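Local structure of lipoprotein (Mycoplasma mycoides subsp. capri, 7ADK) at residues V593-D598 with L810-G815; G744-P749 with V773-N778. The protein probably acts as a membrane-anchored lipoprotein protease with a chymotrypsin-like PA-clan fold. One frame throughout, in Å; residues are numbered along the deposited sequence.

Contact 1 of 2, residues V593-D598 with L810-G815; sequences VKFFSD and LIYGGG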
loop_
_atom_site.group_PDB
_atom_site.type_symbol
_atom_site.label_atom_id
_atom_site.label_comp_id
_atom_site.label_asym_id
_atom_site.label_seq_id
_atom_site.Cartn_x
_atom_site.Cartn_y
_atom_site.Cartn_z
ATOM N N VAL B 593 4.873 -26.628 16.766
ATOM C CA VAL B 593 5.286 -27.178 15.467
ATOM C C VAL B 593 5.648 -28.660 15.524
ATOM O O VAL B 593 6.133 -29.173 16.533
ATOM C CB VAL B 593 6.415 -26.390 14.795
ATOM C CG1 VAL B 593 6.076 -24.912 14.705
ATOM C CG2 VAL B 593 7.777 -26.524 15.458
ATOM N N LYS B 594 5.416 -29.316 14.390
ATOM C CA LYS B 594 5.794 -30.680 14.010
ATOM C C LYS B 594 6.531 -30.611 12.671
ATOM O O LYS B 594 6.504 -29.577 12.024
ATOM C CB LYS B 594 4.515 -31.524 13.919
ATOM C CG LYS B 594 3.836 -31.809 15.262
ATOM C CD LYS B 594 2.400 -32.311 15.101
ATOM C CE LYS B 594 1.476 -31.195 14.626
ATOM N NZ LYS B 594 0.074 -31.614 14.500
ATOM N N PHE B 595 7.160 -31.689 12.228
ATOM C CA PHE B 595 7.897 -31.735 10.959
ATOM C C PHE B 595 7.316 -32.796 10.033
ATOM O O PHE B 595 6.825 -33.823 10.494
ATOM C CB PHE B 595 9.389 -31.955 11.215
ATOM C CG PHE B 595 10.079 -30.724 11.746
ATOM C CD1 PHE B 595 10.635 -29.802 10.849
ATOM C CD2 PHE B 595 10.099 -30.452 13.122
ATOM C CE1 PHE B 595 11.214 -28.620 11.320
ATOM C CE2 PHE B 595 10.673 -29.267 13.589
ATOM C CZ PHE B 595 11.245 -28.356 12.692
ATOM N N PHE B 596 7.310 -32.562 8.727
ATOM C CA PHE B 596 6.663 -33.469 7.782
ATOM C C PHE B 596 7.486 -34.745 7.547
ATOM O O PHE B 596 8.515 -34.711 6.868
ATOM C CB PHE B 596 6.378 -32.712 6.493
ATOM C CG PHE B 596 5.491 -33.479 5.545
ATOM C CD1 PHE B 596 4.100 -33.465 5.722
ATOM C CD2 PHE B 596 6.049 -34.193 4.476
ATOM C CE1 PHE B 596 3.274 -34.146 4.823
ATOM C CE2 PHE B 596 5.219 -34.848 3.564
ATOM C CZ PHE B 596 3.831 -34.826 3.738
ATOM N N SER B 597 7.067 -35.872 8.133
ATOM C CA SER B 597 7.847 -37.115 8.162
ATOM C C SER B 597 7.722 -37.984 6.910
ATOM O O SER B 597 8.634 -38.752 6.619
ATOM C CB SER B 597 7.438 -37.901 9.392
ATOM O OG SER B 597 6.059 -38.155 9.348
ATOM N N ASP B 598 6.630 -37.877 6.156
ATOM C CA ASP B 598 6.446 -38.599 4.898
ATOM C C ASP B 598 7.477 -38.177 3.838
ATOM O O ASP B 598 7.809 -37.003 3.693
ATOM C CB ASP B 598 5.026 -38.426 4.331
ATOM C CG ASP B 598 3.839 -38.768 5.230
ATOM O OD1 ASP B 598 4.027 -39.424 6.271
ATOM O OD2 ASP B 598 2.693 -38.434 4.847
ATOM N N LEU B 810 17.725 -33.112 8.676
ATOM C CA LEU B 810 18.550 -32.088 9.323
ATOM C C LEU B 810 17.924 -31.475 10.590
ATOM O O LEU B 810 18.539 -30.624 11.221
ATOM C CB LEU B 810 19.189 -31.122 8.300
ATOM C CG LEU B 810 18.325 -30.509 7.199
ATOM C CD1 LEU B 810 17.306 -29.572 7.802
ATOM C CD2 LEU B 810 19.189 -29.764 6.203
ATOM N N ILE B 811 16.787 -32.003 11.050
ATOM C CA ILE B 811 16.206 -31.748 12.376
ATOM C C ILE B 811 16.465 -32.936 13.322
ATOM O O ILE B 811 16.918 -32.735 14.443
ATOM C CB ILE B 811 14.705 -31.412 12.247
ATOM C CG1 ILE B 811 14.443 -30.199 11.334
ATOM C CG2 ILE B 811 14.026 -31.220 13.604
ATOM C CD1 ILE B 811 14.898 -28.853 11.858
ATOM N N TYR B 812 16.232 -34.178 12.876
ATOM C CA TYR B 812 16.367 -35.378 13.722
ATOM C C TYR B 812 17.665 -36.177 13.529
ATOM O O TYR B 812 18.056 -36.896 14.449
ATOM C CB TYR B 812 15.142 -36.285 13.554
ATOM C CG TYR B 812 13.859 -35.740 14.140
ATOM C CD1 TYR B 812 13.521 -36.025 15.470
ATOM C CD2 TYR B 812 13.012 -34.940 13.360
ATOM C CE1 TYR B 812 12.330 -35.521 16.018
ATOM C CE2 TYR B 812 11.816 -34.442 13.898
ATOM C CZ TYR B 812 11.464 -34.744 15.226
ATOM O OH TYR B 812 10.298 -34.308 15.750
ATOM N N GLY B 813 18.353 -36.042 12.395
ATOM C CA GLY B 813 19.545 -36.816 12.059
ATOM C C GLY B 813 19.251 -38.273 11.686
ATOM O O GLY B 813 18.104 -38.679 11.517
ATOM N N GLY B 814 20.304 -39.076 11.571
ATOM C CA GLY B 814 20.202 -40.536 11.465
ATOM C C GLY B 814 19.733 -41.075 10.114
ATOM O O GLY B 814 19.288 -42.218 10.035
ATOM N N GLY B 815 19.798 -40.263 9.059
ATOM C CA GLY B 815 19.556 -40.676 7.679
ATOM C C GLY B 815 20.785 -41.304 7.029
ATOM O O GLY B 815 21.912 -41.015 7.424
#
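Phe595, in the short edge strand 594-595 of the mixed sheet, presents its ring to Ile811 and its CB to Tyr812, both in the loop that follows strand 807-809. The contact is wholly apolar, without a hydrogen bond across it. Ile811 comes over one face of the Phe595 ring in a CH-pi contact: its CG1 sits 3.6 Å above the ring plane, shifted toward the rim, and the line from this carbon to the ring centroid lies 25° off the normal. The nearest ring atom is Phe595 CE1, 3.6 Å from Ile811 CG1. The branches share the face. Ile811 CD1 reaches the far rim, 3.8 Å from Phe595 CZ, while Ile811 CG2 covers the other flank at 3.9 Å from Phe595 CE2. With CG1 beside its own backbone N (chi1 -58°) and CG2 beside the carbonyl carbon, Ile811 can lay both arms against the ring, and the two side chains cross at about a right angle. Tyr812 adds a looser touch: its ring points an edge at Phe595, with Tyr812 CE2 4.4 Å from Phe595 CB, which lies near the tyrosine plane. In the loop, Asp809 OD1 accepts the backbone N-H of Ile811, closing an Asx turn, and also that of Tyr812. The patch is buried within the chain. Phe789 of strand 783-792 meets the Phe595 ring edge-to-face, and Phe853 stacks on Tyr812. Backbone bonds from Lys594 and Phe596 to Leu770 tie the edge strand in parallel to strand 769-778, while Ile811 pairs through its backbone with Arg825 in helix 824-831.

Contact 2 of 2, residues G744-P749 with V773-N778; sequences GLEILP and VYHASN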
loop_
_atom_site.group_PDB
_atom_site.type_symbol
_atom_site.label_atom_id
_atom_site.label_comp_id
_atom_site.label_asym_id
_atom_site.label_seq_id
_atom_site.Cartn_x
_atom_site.Cartn_y
_atom_site.Cartn_z
ATOM N N GLY B 744 20.458 -30.598 -1.832
ATOM C CA GLY B 744 19.346 -31.220 -1.113
ATOM C C GLY B 744 18.055 -31.325 -1.921
ATOM O O GLY B 744 17.990 -30.895 -3.072
ATOM N N LEU B 745 17.026 -31.924 -1.323
ATOM C CA LEU B 745 15.678 -31.954 -1.887
ATOM C C LEU B 745 15.050 -30.567 -1.746
ATOM O O LEU B 745 15.108 -29.979 -0.665
ATOM C CB LEU B 745 14.855 -33.044 -1.178
ATOM C CG LEU B 745 13.371 -33.119 -1.584
ATOM C CD1 LEU B 745 13.192 -33.505 -3.038
ATOM C CD2 LEU B 745 12.657 -34.160 -0.738
ATOM N N GLU B 746 14.432 -30.046 -2.796
ATOM C CA GLU B 746 13.809 -28.728 -2.784
ATOM C C GLU B 746 12.465 -28.680 -3.514
ATOM O O GLU B 746 12.143 -29.526 -4.344
ATOM C CB GLU B 746 14.772 -27.647 -3.300
ATOM C CG GLU B 746 16.015 -27.488 -2.423
ATOM C CD GLU B 746 16.811 -26.197 -2.630
ATOM O OE1 GLU B 746 16.505 -25.391 -3.523
ATOM O OE2 GLU B 746 17.807 -25.998 -1.907
ATOM N N ILE B 747 11.674 -27.677 -3.147
ATOM C CA ILE B 747 10.263 -27.493 -3.481
ATOM C C ILE B 747 10.063 -26.166 -4.217
ATOM O O ILE B 747 10.726 -25.187 -3.887
ATOM C CB ILE B 747 9.450 -27.529 -2.174
ATOM C CG1 ILE B 747 9.636 -28.826 -1.361
ATOM C CG2 ILE B 747 7.972 -27.256 -2.408
ATOM C CD1 ILE B 747 9.251 -30.113 -2.066
ATOM N N LEU B 748 9.158 -26.129 -5.194
ATOM C CA LEU B 748 8.733 -24.918 -5.901
ATOM C C LEU B 748 7.273 -24.554 -5.532
ATOM O O LEU B 748 6.339 -25.074 -6.142
ATOM C CB LEU B 748 8.909 -25.055 -7.427
ATOM C CG LEU B 748 10.331 -25.147 -8.007
ATOM C CD1 LEU B 748 11.190 -23.976 -7.558
ATOM C CD2 LEU B 748 11.081 -26.441 -7.719
ATOM N N PRO B 749 7.057 -23.676 -4.543
ATOM C CA PRO B 749 5.758 -23.091 -4.229
ATOM C C PRO B 749 5.090 -22.337 -5.386
ATOM O O PRO B 749 5.743 -21.571 -6.099
ATOM C CB PRO B 749 6.057 -22.145 -3.066
ATOM C CG PRO B 749 7.548 -21.879 -3.120
ATOM C CD PRO B 749 8.036 -23.237 -3.559
ATOM N N VAL B 773 11.739 -24.737 3.750
ATOM C CA VAL B 773 12.188 -23.381 4.097
ATOM C C VAL B 773 12.476 -22.571 2.845
ATOM O O VAL B 773 13.432 -22.862 2.145
ATOM C CB VAL B 773 13.461 -23.406 4.960
ATOM C CG1 VAL B 773 13.623 -22.050 5.623
ATOM C CG2 VAL B 773 13.435 -24.498 6.009
ATOM N N TYR B 774 11.695 -21.546 2.539
ATOM C CA TYR B 774 11.902 -20.715 1.354
ATOM C C TYR B 774 13.118 -19.806 1.483
ATOM O O TYR B 774 13.335 -19.197 2.532
ATOM C CB TYR B 774 10.657 -19.893 1.101
ATOM C CG TYR B 774 10.672 -19.129 -0.190
ATOM C CD1 TYR B 774 10.223 -19.757 -1.363
ATOM C CD2 TYR B 774 11.043 -17.772 -0.199
ATOM C CE1 TYR B 774 10.083 -19.005 -2.536
ATOM C CE2 TYR B 774 10.916 -17.024 -1.376
ATOM C CZ TYR B 774 10.418 -17.637 -2.540
ATOM O OH TYR B 774 10.173 -16.887 -3.635
ATOM N N HIS B 775 13.893 -19.652 0.406
ATOM C CA HIS B 775 15.110 -18.823 0.444
ATOM C C HIS B 775 15.428 -17.992 -0.803
ATOM O O HIS B 775 15.997 -16.916 -0.651
ATOM C CB HIS B 775 16.318 -19.670 0.839
ATOM C CG HIS B 775 16.879 -20.540 -0.253
ATOM N ND1 HIS B 775 16.447 -21.815 -0.582
ATOM C CD2 HIS B 775 17.913 -20.206 -1.071
ATOM C CE1 HIS B 775 17.239 -22.220 -1.578
ATOM N NE2 HIS B 775 18.124 -21.277 -1.891
ATOM N N ALA B 776 15.052 -18.421 -2.001
ATOM C CA ALA B 776 15.319 -17.695 -3.240
ATOM C C ALA B 776 14.030 -17.394 -3.989
ATOM O O ALA B 776 13.161 -18.252 -4.065
ATOM C CB ALA B 776 16.275 -18.501 -4.098
ATOM N N SER B 777 13.919 -16.209 -4.584
ATOM C CA SER B 777 12.769 -15.792 -5.400
ATOM C C SER B 777 13.135 -15.562 -6.855
ATOM O O SER B 777 14.248 -15.148 -7.164
ATOM C CB SER B 777 12.149 -14.499 -4.885
ATOM O OG SER B 777 11.721 -14.641 -3.559
ATOM N N ASN B 778 12.178 -15.772 -7.745
ATOM C CA ASN B 778 12.254 -15.383 -9.137
ATOM C C ASN B 778 10.891 -14.842 -9.578
ATOM O O ASN B 778 9.985 -15.581 -9.944
ATOM C CB ASN B 778 12.741 -16.596 -9.928
ATOM C CG ASN B 778 13.004 -16.280 -11.378
ATOM O OD1 ASN B 778 12.463 -15.357 -11.968
ATOM N ND2 ASN B 778 13.842 -17.050 -12.005
#
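Glu746 of strand 737-747 reaches His775 of strand 769-778, and Pro749, just beyond the first strand, touches Tyr774. Both strands pair antiparallel with 783-792, which runs between them, so the contact spans from one flank of that strand to the other. From CB, which points toward the partner strand, the Glu746 chain extends past CG (chi2 -163°), neither carbon meeting segment 773-778; on its way the side chain packs on Leu785 and Val787 of the intervening strand and on Thr713. Glu746 CD then comes 4.1 Å from His775 CE1. At the tip both oxygens face that same carbon, Glu746 OE1 at 3.8 Å from His775 CE1 and OE2 equally far. OE1 lies in the imidazole plane at the ring edge, while the carboxylate is turned 83° against the ring. The second pair is apolar: Pro749 CG leans obliquely on the phenol ring, 3.8 Å from Tyr774 CD1 and 3.9 Å from Tyr774 CE1. Having CG anti to its backbone N (chi1 -172°), Tyr774 carries its ring out to Pro749, and its OH is hydrogen-bonded to Ser777 OG at 2.7 Å. Tyr752 meets the same ring edge-to-face. For Glu746 and His775 the chemistry is one of proximity without a bond: Glu746 OE2 stays 4.6 Å from His775 ND1, and the carboxylate faces the carbon between the two ring nitrogens, so any attraction is probably a weak electrostatic one through that polarised C-H.

How the contacts relate
Contacts 1 and 2 lie at different places on one mixed sheet, their centres about 17 Å apart and their nearest atoms about 7 Å apart, without touching. Strand 769-778 joins them: its start pairs with 594-595 beside contact 1, and its later part supplies 773-778 to contact 2. Phe789 of strand 783-792 is a second link, since it meets Phe595 and also Val773. The centre of contact 2 lies about 7 Å from the centre of the chain, that of contact 1 about 22 Å. The antiparallel part of the sheet, including 737-747, 783-792 and 769-778, probably corresponds to the second beta-barrel of a PA-clan peptidase, to which 594-595 is added in parallel.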